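Local coordinates for ubiquitin-conjugating enzyme-like protein (Leishmania mexicana, PDB 6ZM3) that probably acts as a ubiquitin E2 variant that pairs with a ubiquitin-conjugating enzyme and takes part in building ubiquitin chains, at residues Pro8-Leu13 / Asp39-Tyr44; Leu14-Thr19 / Arg110-Leu115; Val50-Thr55 / Glu123-Gln128. All blocks are in the same frame, centred on the assembly; numbering follows the deposited sequence.

Contact 1. Residues Pro8-Leu13 / Asp39-Tyr44; sequences PRNFRL and DIFFHY
R9 places CG anti to its backbone N (chi1 172°) and runs extended from CG to NE, carrying its guanidinium from the first turn of helix 9-22 to the backbone of F41. There the group closes end-on: NH1 donates to F41 O at 2.8 Å and NH2 to the same F41 O at 2.9 Å. The oxygen lies close to the guanidinium plane, so one carbonyl oxygen accepts from both terminal nitrogens. Arginine suits this place, having the length to span the gap and still offer NE to D69 O and NH2 to C68 O.

The imidazole of H43 meets the guanidinium differently. R9 NH2 sits over a face of this ring, 3.3 Å from H43 ND1, but the angle is too poor for a hydrogen bond. At the NH1 end of the guanidinium, N10 OD1 takes a weak bond from R9 NH1, while N10 ND2 lies at the edge of the F41 ring, 3.6 Å from F41 CE1, with amide and ring planes 46° apart. Deeper in, L13 CB touches F42 CD2 at 3.9 Å, and the F42 ring also reaches L14 and L17 on the same helix.

The loop between strands 30-34 and 44-50 holds the acceptor in position. D39 to F42 form a type I turn, and D39 takes F41 N on OD1 in an Asx turn and H43 N on OD2 at 3.0 Å. Aspartate thus bonds the amides of the two residues flanking F42. The R9 cation is held by the neutral carbonyls of F41, C68 and D69; the D39 carboxylate is near but not in contact (R9 NH2 to D39 OD2 6.1 Å). The positive charge would probably polarise the F41 carbonyl, making the grip on the loop one of charge and dipole.

Contact 2. Residues Leu14-Thr19 / Arg110-Leu115; sequences LEELET and RTTMEL
The N-terminus of helix 113-125 is met here by E16 from the side of helix 9-22, the first helix of the ubiquitin-conjugating fold. E16 OE1 accepts from M113 N at 2.9 Å, with an N-H...O angle of 157°. The amide comes to the syn side of the carboxylate, 28° out of its plane. With CG beside the backbone N and the chain extended beyond it, E16 has the length needed to cross between the helices.

A water also donates to E16 OE1, its oxygen 2.6 Å from that atom, and this water in turn accepts from E114 N. The third amide of the turn is served within its own segment: T112, at the N-cap position, accepts from L115 N through OG1 at 3.2 Å. Threonine suits an N-cap because its short side chain can fold back onto the helix, here with OG1 between the backbone N and the carbonyl carbon. The first-turn amides, which lack acceptors from a preceding turn, are therefore met by a carboxylate, a water and a hydroxyl in succession.

In the fold, this joins the N-terminal helix to the long helix 113-125, which comes after the sheet and the short helix 102-105. The positive end of the helix would be expected to favour an ionised E16, as would R12, whose NE forms a salt bridge with OE2; Y72 OH is also hydrogen-bonded to OE2. M113 bends at chi3 and brings CE to 3.5 Å from E16 OE1, and the M113 side chain also packs on W45 and V32 of the sheet. T112 CB lies at the same 3.5 Å from E16 OE1, and at the margin T19 CG2 approaches E114 OE1 at 4.3 Å.

Contact 3. Residues Val50-Thr55 / Glu123-Gln128; sequences VGPPST and EMAQPQ
P52 and M124 cross at about a right angle, the proline ring laid across the root of the methionine chain. P52 CG is 3.8 Å from M124 CB, and P52 CD meets both that carbon and, at 3.9 Å, M124 SD. M124 holds CG beside its backbone N (chi1 -65°) and continues extended, which carries the sulfur past the ring toward G51, whose CA lies 4.4 Å from M124 SD. On the other flank of the methionine root, A125 CB touches P52 CG at 4.0 Å; the small methyl of A125 fits against the edge of the contact beside the P52 ring.

These residues sit where the loop between strands 44-50 and 61-67 packs on the C-terminal part of helix 113-125 in the ubiquitin-conjugating fold. R121, one turn earlier on the helix, packs on P52 and donates through NE to V50 O, and F57 lies against M124. V50 itself touches a basic side chain of the other protein chain, so the loop starts next to the partner.

T55 comes in with its methyl group foremost. T55 CG2 stands 3.7 Å from M124 O and 4.0 Å from A125 CA, against the backbone of M124 and A125, while OG1, between the backbone N and the carbonyl carbon (chi1 73°), turns back to donate to P52 O at 2.6 Å. Threonine can do both at once: its hydroxyl closes the loop on itself, and its methyl packs on that backbone. The cost falls on M124 O, which is buried here and has no hydrogen-bonding partner in the model.

How the contacts relate
Contacts 1 and 2 are neighbours along helix 9-22, with centres about 11 Å apart, and they touch: L13 CD2 lies 3.6 Å from M113 CE, and R12 NH2 comes to 2.7 Å from T111 O. Residues 9-13 of that helix meet the loop 39-44, and E16 and T19 meet the start of helix 113-125. Contact 3 uses the C-terminal part of helix 113-125, its centre about 23 Å from that of contact 2 and about 31 Å from that of contact 1, across the centre of the chain. Of the three, contact 3 alone reaches the other protein chain, through V50.

Contact 1. Residues Pro8-Leu13 / Asp39-Tyr44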
loop_
_atom_site.group_PDB
_atom_site.type_symbol
_atom_site.label_atom_id
_atom_site.label_comp_id
_atom_site.label_asym_id
_atom_site.label_seq_id
_atom_site.Cartn_x
_atom_site.Cartn_y
_atom_site.Cartn_z
ATOM N N PRO B 8 29.289 -10.132 14.132
ATOM C CA PRO B 8 28.989 -8.709 14.326
ATOM C C PRO B 8 27.678 -8.343 13.636
ATOM O O PRO B 8 27.278 -8.930 12.618
ATOM C CB PRO B 8 30.173 -8.006 13.642
ATOM C CG PRO B 8 31.300 -9.032 13.804
ATOM C CD PRO B 8 30.619 -10.357 13.534
ATOM N N ARG B 9 26.979 -7.370 14.238
ATOM C CA ARG B 9 25.663 -6.985 13.746
ATOM C C ARG B 9 25.672 -6.729 12.233
ATOM O O ARG B 9 24.789 -7.215 11.526
ATOM C CB ARG B 9 25.201 -5.722 14.476
ATOM C CG ARG B 9 23.930 -5.089 13.923
ATOM C CD ARG B 9 23.708 -3.686 14.490
ATOM N NE ARG B 9 22.503 -3.057 13.936
ATOM C CZ ARG B 9 22.464 -2.402 12.770
ATOM N NH1 ARG B 9 23.567 -2.271 12.048
ATOM N NH2 ARG B 9 21.317 -1.910 12.318
ATOM N N ASN B 10 26.649 -5.939 11.761
ATOM C CA ASN B 10 26.673 -5.468 10.389
ATOM C C ASN B 10 26.785 -6.681 9.459
ATOM O O ASN B 10 26.174 -6.697 8.411
ATOM C CB ASN B 10 27.777 -4.436 10.140
ATOM C CG ASN B 10 27.601 -3.136 10.893
ATOM O OD1 ASN B 10 26.529 -2.865 11.420
ATOM N ND2 ASN B 10 28.645 -2.323 10.937
ATOM N N PHE B 11 27.589 -7.683 9.833
ATOM C CA PHE B 11 27.750 -8.853 8.976
ATOM C C PHE B 11 26.563 -9.803 9.048
ATOM O O PHE B 11 26.238 -10.441 8.063
ATOM C CB PHE B 11 29.058 -9.592 9.273
ATOM C CG PHE B 11 30.265 -8.862 8.729
ATOM C CD1 PHE B 11 30.518 -8.829 7.361
ATOM C CD2 PHE B 11 31.091 -8.137 9.574
ATOM C CE1 PHE B 11 31.614 -8.140 6.856
ATOM C CE2 PHE B 11 32.207 -7.470 9.071
ATOM C CZ PHE B 11 32.468 -7.464 7.714
ATOM N N ARG B 12 25.898 -9.891 10.203
ATOM C CA ARG B 12 24.612 -10.580 10.272
ATOM C C ARG B 12 23.600 -9.958 9.302
ATOM O O ARG B 12 22.922 -10.672 8.575
ATOM C CB ARG B 12 24.115 -10.633 11.724
ATOM C CG ARG B 12 22.680 -11.126 11.861
ATOM C CD ARG B 12 22.412 -12.486 11.235
ATOM N NE ARG B 12 21.032 -12.692 11.620
ATOM C CZ ARG B 12 20.642 -13.325 12.722
ATOM N NH1 ARG B 12 21.544 -13.901 13.502
ATOM N NH2 ARG B 12 19.348 -13.409 12.997
ATOM N N LEU B 13 23.519 -8.624 9.290
ATOM C CA LEU B 13 22.523 -7.971 8.446
ATOM C C LEU B 13 22.902 -8.073 6.966
ATOM O O LEU B 13 22.025 -8.268 6.131
ATOM C CB LEU B 13 22.347 -6.543 8.942
ATOM C CG LEU B 13 21.509 -6.433 10.220
ATOM C CD1 LEU B 13 21.646 -5.044 10.806
ATOM C CD2 LEU B 13 20.053 -6.737 9.935
ATOM N N ASP B 39 20.916 3.336 3.418
ATOM C CA ASP B 39 21.476 3.097 4.749
ATOM C C ASP B 39 22.377 1.859 4.706
ATOM O O ASP B 39 21.931 0.737 4.487
ATOM C CB ASP B 39 20.420 3.008 5.861
ATOM C CG ASP B 39 20.971 2.800 7.272
ATOM O OD1 ASP B 39 22.150 3.141 7.537
ATOM O OD2 ASP B 39 20.197 2.322 8.123
ATOM N N ILE B 40 23.668 2.088 4.889
ATOM C CA ILE B 40 24.628 0.999 4.764
ATOM C C ILE B 40 24.700 0.239 6.086
ATOM O O ILE B 40 25.470 -0.697 6.216
ATOM C CB ILE B 40 26.002 1.519 4.282
ATOM C CG1 ILE B 40 26.625 2.519 5.250
ATOM C CG2 ILE B 40 25.880 2.095 2.869
ATOM C CD1 ILE B 40 28.016 2.154 5.657
ATOM N N PHE B 41 23.916 0.670 7.078
ATOM C CA PHE B 41 23.955 0.022 8.383
ATOM C C PHE B 41 22.644 -0.706 8.638
ATOM O O PHE B 41 22.486 -1.323 9.680
ATOM C CB PHE B 41 24.355 0.990 9.498
ATOM C CG PHE B 41 25.784 1.455 9.467
ATOM C CD1 PHE B 41 26.832 0.579 9.728
ATOM C CD2 PHE B 41 26.090 2.762 9.140
ATOM C CE1 PHE B 41 28.150 1.002 9.653
ATOM C CE2 PHE B 41 27.406 3.188 9.084
ATOM C CZ PHE B 41 28.438 2.311 9.337
ATOM N N PHE B 42 21.740 -0.670 7.647
ATOM C CA PHE B 42 20.568 -1.524 7.546
ATOM C C PHE B 42 19.713 -1.474 8.814
ATOM O O PHE B 42 19.296 -2.511 9.300
ATOM C CB PHE B 42 20.991 -2.972 7.241
ATOM C CG PHE B 42 22.110 -3.086 6.235
ATOM C CD1 PHE B 42 21.949 -2.639 4.926
ATOM C CD2 PHE B 42 23.323 -3.661 6.582
ATOM C CE1 PHE B 42 22.967 -2.770 3.997
ATOM C CE2 PHE B 42 24.342 -3.807 5.648
ATOM C CZ PHE B 42 24.161 -3.361 4.355
ATOM N N HIS B 43 19.387 -0.266 9.299
ATOM C CA HIS B 43 18.617 -0.144 10.524
ATOM C C HIS B 43 17.167 -0.565 10.292
ATOM O O HIS B 43 16.610 -1.342 11.060
ATOM C CB HIS B 43 18.725 1.289 11.067
ATOM C CG HIS B 43 20.061 1.621 11.626
ATOM N ND1 HIS B 43 20.446 1.243 12.899
ATOM C CD2 HIS B 43 21.086 2.323 11.109
ATOM C CE1 HIS B 43 21.651 1.708 13.142
ATOM N NE2 HIS B 43 22.052 2.371 12.049
ATOM N N TYR B 44 16.553 -0.103 9.195
ATOM C CA TYR B 44 15.137 -0.346 9.000
ATOM C C TYR B 44 14.856 -1.243 7.803
ATOM O O TYR B 44 15.441 -1.027 6.740
ATOM C CB TYR B 44 14.402 0.987 8.849
ATOM C CG TYR B 44 14.189 1.663 10.186
ATOM C CD1 TYR B 44 13.137 1.291 11.012
ATOM C CD2 TYR B 44 15.045 2.653 10.630
ATOM C CE1 TYR B 44 12.939 1.898 12.244
ATOM C CE2 TYR B 44 14.848 3.288 11.851
ATOM C CZ TYR B 44 13.795 2.906 12.661
ATOM O OH TYR B 44 13.605 3.489 13.886
#

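Contact 2. Residues Leu14-Thr19 / Arg110-Leu115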
loop_
_atom_site.group_PDB
_atom_site.type_symbol
_atom_site.label_atom_id
_atom_site.label_comp_id
_atom_site.label_asym_id
_atom_site.label_seq_id
_atom_site.Cartn_x
_atom_site.Cartn_y
_atom_site.Cartn_z
ATOM N N LEU B 14 24.213 -8.036 6.659
ATOM C CA LEU B 14 24.641 -8.355 5.291
ATOM C C LEU B 14 24.224 -9.768 4.892
ATOM O O LEU B 14 23.905 -10.011 3.734
ATOM C CB LEU B 14 26.159 -8.201 5.172
ATOM C CG LEU B 14 26.651 -6.764 5.038
ATOM C CD1 LEU B 14 28.104 -6.617 5.476
ATOM C CD2 LEU B 14 26.479 -6.247 3.609
ATOM N N GLU B 15 24.332 -10.732 5.819
ATOM C CA GLU B 15 23.898 -12.096 5.528
ATOM C C GLU B 15 22.413 -12.111 5.166
ATOM O O GLU B 15 21.974 -12.739 4.205
ATOM C CB GLU B 15 24.166 -13.032 6.722
ATOM C CG GLU B 15 23.767 -14.484 6.444
ATOM C CD GLU B 15 24.308 -15.461 7.474
ATOM O OE1 GLU B 15 24.014 -15.276 8.663
ATOM O OE2 GLU B 15 25.060 -16.374 7.092
ATOM N N GLU B 16 21.588 -11.482 5.995
ATOM C CA GLU B 16 20.155 -11.441 5.709
ATOM C C GLU B 16 19.866 -10.653 4.426
ATOM O O GLU B 16 18.968 -11.018 3.698
ATOM C CB GLU B 16 19.425 -10.857 6.926
ATOM C CG GLU B 16 19.491 -11.775 8.122
ATOM C CD GLU B 16 18.521 -11.410 9.242
ATOM O OE1 GLU B 16 17.288 -11.371 9.010
ATOM O OE2 GLU B 16 19.020 -11.127 10.313
ATOM N N LEU B 17 20.596 -9.562 4.175
ATOM C CA LEU B 17 20.397 -8.859 2.907
ATOM C C LEU B 17 20.581 -9.845 1.739
ATOM O O LEU B 17 19.762 -9.896 0.811
ATOM C CB LEU B 17 21.400 -7.703 2.856
ATOM C CG LEU B 17 21.395 -6.850 1.585
ATOM C CD1 LEU B 17 20.128 -5.991 1.504
ATOM C CD2 LEU B 17 22.648 -5.955 1.535
ATOM N N GLU B 18 21.651 -10.654 1.810
ATOM C CA GLU B 18 21.990 -11.539 0.699
ATOM C C GLU B 18 20.974 -12.671 0.575
ATOM O O GLU B 18 20.669 -13.101 -0.533
ATOM C CB GLU B 18 23.385 -12.138 0.871
ATOM C CG GLU B 18 24.478 -11.212 0.382
ATOM C CD GLU B 18 25.894 -11.531 0.829
ATOM O OE1 GLU B 18 26.275 -12.732 0.790
ATOM O OE2 GLU B 18 26.613 -10.569 1.216
ATOM N N THR B 19 20.468 -13.183 1.701
ATOM C CA THR B 19 19.421 -14.200 1.624
ATOM C C THR B 19 18.218 -13.703 0.831
ATOM O O THR B 19 17.672 -14.429 0.007
ATOM C CB THR B 19 19.036 -14.662 3.031
ATOM O OG1 THR B 19 20.204 -15.262 3.590
ATOM C CG2 THR B 19 17.915 -15.678 3.048
ATOM N N ARG B 110 19.693 -16.953 16.394
ATOM C CA ARG B 110 19.725 -17.530 15.056
ATOM C C ARG B 110 18.495 -17.134 14.229
ATOM O O ARG B 110 18.448 -17.357 13.014
ATOM C CB ARG B 110 19.942 -19.046 15.136
ATOM C CG ARG B 110 21.382 -19.443 15.438
ATOM C CD ARG B 110 21.465 -20.939 15.712
ATOM N NE ARG B 110 20.794 -21.331 16.956
ATOM C CZ ARG B 110 20.562 -22.580 17.361
ATOM N NH1 ARG B 110 20.946 -23.620 16.638
ATOM N NH2 ARG B 110 19.935 -22.792 18.501
ATOM N N THR B 111 17.477 -16.597 14.918
ATOM C CA THR B 111 16.188 -16.350 14.306
ATOM C C THR B 111 16.343 -15.103 13.419
ATOM O O THR B 111 16.830 -14.067 13.869
ATOM C CB THR B 111 15.077 -16.417 15.382
ATOM O OG1 THR B 111 15.653 -16.414 16.689
ATOM C CG2 THR B 111 14.347 -17.738 15.414
ATOM N N THR B 112 15.966 -15.241 12.147
ATOM C CA THR B 112 16.118 -14.144 11.188
ATOM C C THR B 112 14.824 -13.342 11.088
ATOM O O THR B 112 13.761 -13.838 11.481
ATOM C CB THR B 112 16.470 -14.690 9.807
ATOM O OG1 THR B 112 15.369 -15.485 9.393
ATOM C CG2 THR B 112 17.705 -15.570 9.841
ATOM N N MET B 113 14.906 -12.129 10.513
ATOM C CA MET B 113 13.697 -11.333 10.302
ATOM C C MET B 113 12.670 -12.091 9.466
ATOM O O MET B 113 11.476 -12.029 9.757
ATOM C CB MET B 113 14.002 -9.978 9.661
ATOM C CG MET B 113 14.754 -9.060 10.572
ATOM S SD MET B 113 15.138 -7.514 9.741
ATOM C CE MET B 113 16.757 -7.890 9.074
ATOM N N GLU B 114 13.114 -12.836 8.441
ATOM C CA GLU B 114 12.180 -13.618 7.660
ATOM C C GLU B 114 11.454 -14.688 8.498
ATOM O O GLU B 114 10.246 -14.925 8.325
ATOM C CB GLU B 114 12.887 -14.194 6.428
ATOM C CG GLU B 114 11.947 -15.010 5.575
ATOM C CD GLU B 114 12.519 -15.699 4.348
ATOM O OE1 GLU B 114 13.723 -15.517 4.058
ATOM O OE2 GLU B 114 11.737 -16.414 3.678
ATOM N N LEU B 115 12.199 -15.381 9.370
ATOM C CA LEU B 115 11.574 -16.370 10.245
ATOM C C LEU B 115 10.596 -15.692 11.222
ATOM O O LEU B 115 9.523 -16.236 11.477
ATOM C CB LEU B 115 12.660 -17.211 10.940
ATOM C CG LEU B 115 12.191 -18.414 11.778
ATOM C CD1 LEU B 115 11.264 -19.354 11.009
ATOM C CD2 LEU B 115 13.392 -19.177 12.306
HETATM O O HOH W 1 15.875 -12.338 7.016
#

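Contact 3. Residues Val50-Thr55 / Glu123-Gln128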
loop_
_atom_site.group_PDB
_atom_site.type_symbol
_atom_site.label_atom_id
_atom_site.label_comp_id
_atom_site.label_asym_id
_atom_site.label_seq_id
_atom_site.Cartn_x
_atom_site.Cartn_y
_atom_site.Cartn_z
ATOM N N VAL B 50 1.397 -11.954 3.916
ATOM C CA VAL B 50 0.135 -12.276 3.286
ATOM C C VAL B 50 -0.653 -13.184 4.239
ATOM O O VAL B 50 -0.220 -14.296 4.579
ATOM C CB VAL B 50 0.392 -12.916 1.903
ATOM C CG1 VAL B 50 -0.887 -13.254 1.147
ATOM C CG2 VAL B 50 1.301 -12.024 1.057
ATOM N N GLY B 51 -1.808 -12.686 4.701
ATOM C CA GLY B 51 -2.587 -13.404 5.702
ATOM C C GLY B 51 -2.900 -14.818 5.218
ATOM O O GLY B 51 -3.222 -15.016 4.057
ATOM N N PRO B 52 -2.738 -15.861 6.066
ATOM C CA PRO B 52 -2.949 -17.240 5.616
ATOM C C PRO B 52 -4.375 -17.602 5.233
ATOM O O PRO B 52 -5.313 -17.037 5.784
ATOM C CB PRO B 52 -2.538 -18.090 6.824
ATOM C CG PRO B 52 -2.623 -17.144 8.010
ATOM C CD PRO B 52 -2.308 -15.760 7.471
ATOM N N PRO B 53 -4.565 -18.588 4.323
ATOM C CA PRO B 53 -5.894 -19.028 3.895
ATOM C C PRO B 53 -6.735 -19.569 5.049
ATOM O O PRO B 53 -6.186 -20.032 6.053
ATOM C CB PRO B 53 -5.623 -20.229 2.982
ATOM C CG PRO B 53 -4.180 -20.105 2.584
ATOM C CD PRO B 53 -3.489 -19.383 3.725
ATOM N N SER B 54 -8.064 -19.508 4.880
ATOM C CA SER B 54 -9.019 -20.054 5.838
ATOM C C SER B 54 -8.809 -19.487 7.248
ATOM O O SER B 54 -8.788 -20.204 8.251
ATOM C CB SER B 54 -9.003 -21.556 5.792
ATOM O OG SER B 54 -9.252 -21.973 4.460
ATOM N N THR B 55 -8.664 -18.163 7.300
ATOM C CA THR B 55 -8.507 -17.374 8.505
ATOM C C THR B 55 -9.215 -16.052 8.205
ATOM O O THR B 55 -9.563 -15.813 7.047
ATOM C CB THR B 55 -7.025 -17.169 8.862
ATOM O OG1 THR B 55 -6.435 -16.243 7.944
ATOM C CG2 THR B 55 -6.189 -18.437 8.903
ATOM N N GLU B 123 1.106 -17.513 13.628
ATOM C CA GLU B 123 0.295 -17.040 14.749
ATOM C C GLU B 123 -1.132 -16.758 14.299
ATOM O O GLU B 123 -2.057 -16.889 15.093
ATOM C CB GLU B 123 0.819 -15.742 15.377
ATOM C CG GLU B 123 1.974 -15.905 16.341
ATOM C CD GLU B 123 1.646 -16.460 17.720
ATOM O OE1 GLU B 123 0.462 -16.798 17.975
ATOM O OE2 GLU B 123 2.573 -16.564 18.542
ATOM N N MET B 124 -1.291 -16.342 13.031
ATOM C CA MET B 124 -2.580 -15.998 12.467
ATOM C C MET B 124 -3.372 -17.261 12.134
ATOM O O MET B 124 -4.595 -17.214 12.050
ATOM C CB MET B 124 -2.390 -15.165 11.192
ATOM C CG MET B 124 -1.754 -13.832 11.454
ATOM S SD MET B 124 -1.311 -12.947 9.908
ATOM C CE MET B 124 -0.431 -11.567 10.623
ATOM N N ALA B 125 -2.667 -18.375 11.900
ATOM C CA ALA B 125 -3.284 -19.593 11.397
ATOM C C ALA B 125 -3.673 -20.514 12.559
ATOM O O ALA B 125 -4.349 -21.497 12.322
ATOM C CB ALA B 125 -2.319 -20.324 10.488
ATOM N N GLN B 126 -3.135 -20.253 13.757
ATOM C CA GLN B 126 -3.396 -21.050 14.953
ATOM C C GLN B 126 -4.902 -21.249 15.109
ATOM O O GLN B 126 -5.699 -20.363 14.764
ATOM C CB GLN B 126 -2.889 -20.347 16.220
ATOM C CG GLN B 126 -1.374 -20.246 16.332
ATOM C CD GLN B 126 -0.750 -21.602 16.525
ATOM O OE1 GLN B 126 -0.407 -22.284 15.563
ATOM N NE2 GLN B 126 -0.636 -22.020 17.777
ATOM N N PRO B 127 -5.358 -22.394 15.670
ATOM C CA PRO B 127 -6.799 -22.622 15.813
ATOM C C PRO B 127 -7.439 -21.511 16.650
ATOM O O PRO B 127 -8.575 -21.120 16.398
ATOM C CB PRO B 127 -6.889 -24.038 16.424
ATOM C CG PRO B 127 -5.535 -24.662 16.097
ATOM C CD PRO B 127 -4.549 -23.511 16.192
ATOM N N GLN B 128 -6.701 -20.988 17.634
ATOM C CA GLN B 128 -7.283 -20.040 18.570
ATOM C C GLN B 128 -7.440 -18.651 17.938
ATOM O O GLN B 128 -8.332 -17.902 18.325
ATOM C CB GLN B 128 -6.496 -19.999 19.876
ATOM C CG GLN B 128 -5.100 -19.393 19.771
ATOM C CD GLN B 128 -4.729 -18.696 21.063
ATOM O OE1 GLN B 128 -5.147 -19.098 22.148
ATOM N NE2 GLN B 128 -3.947 -17.632 20.974
#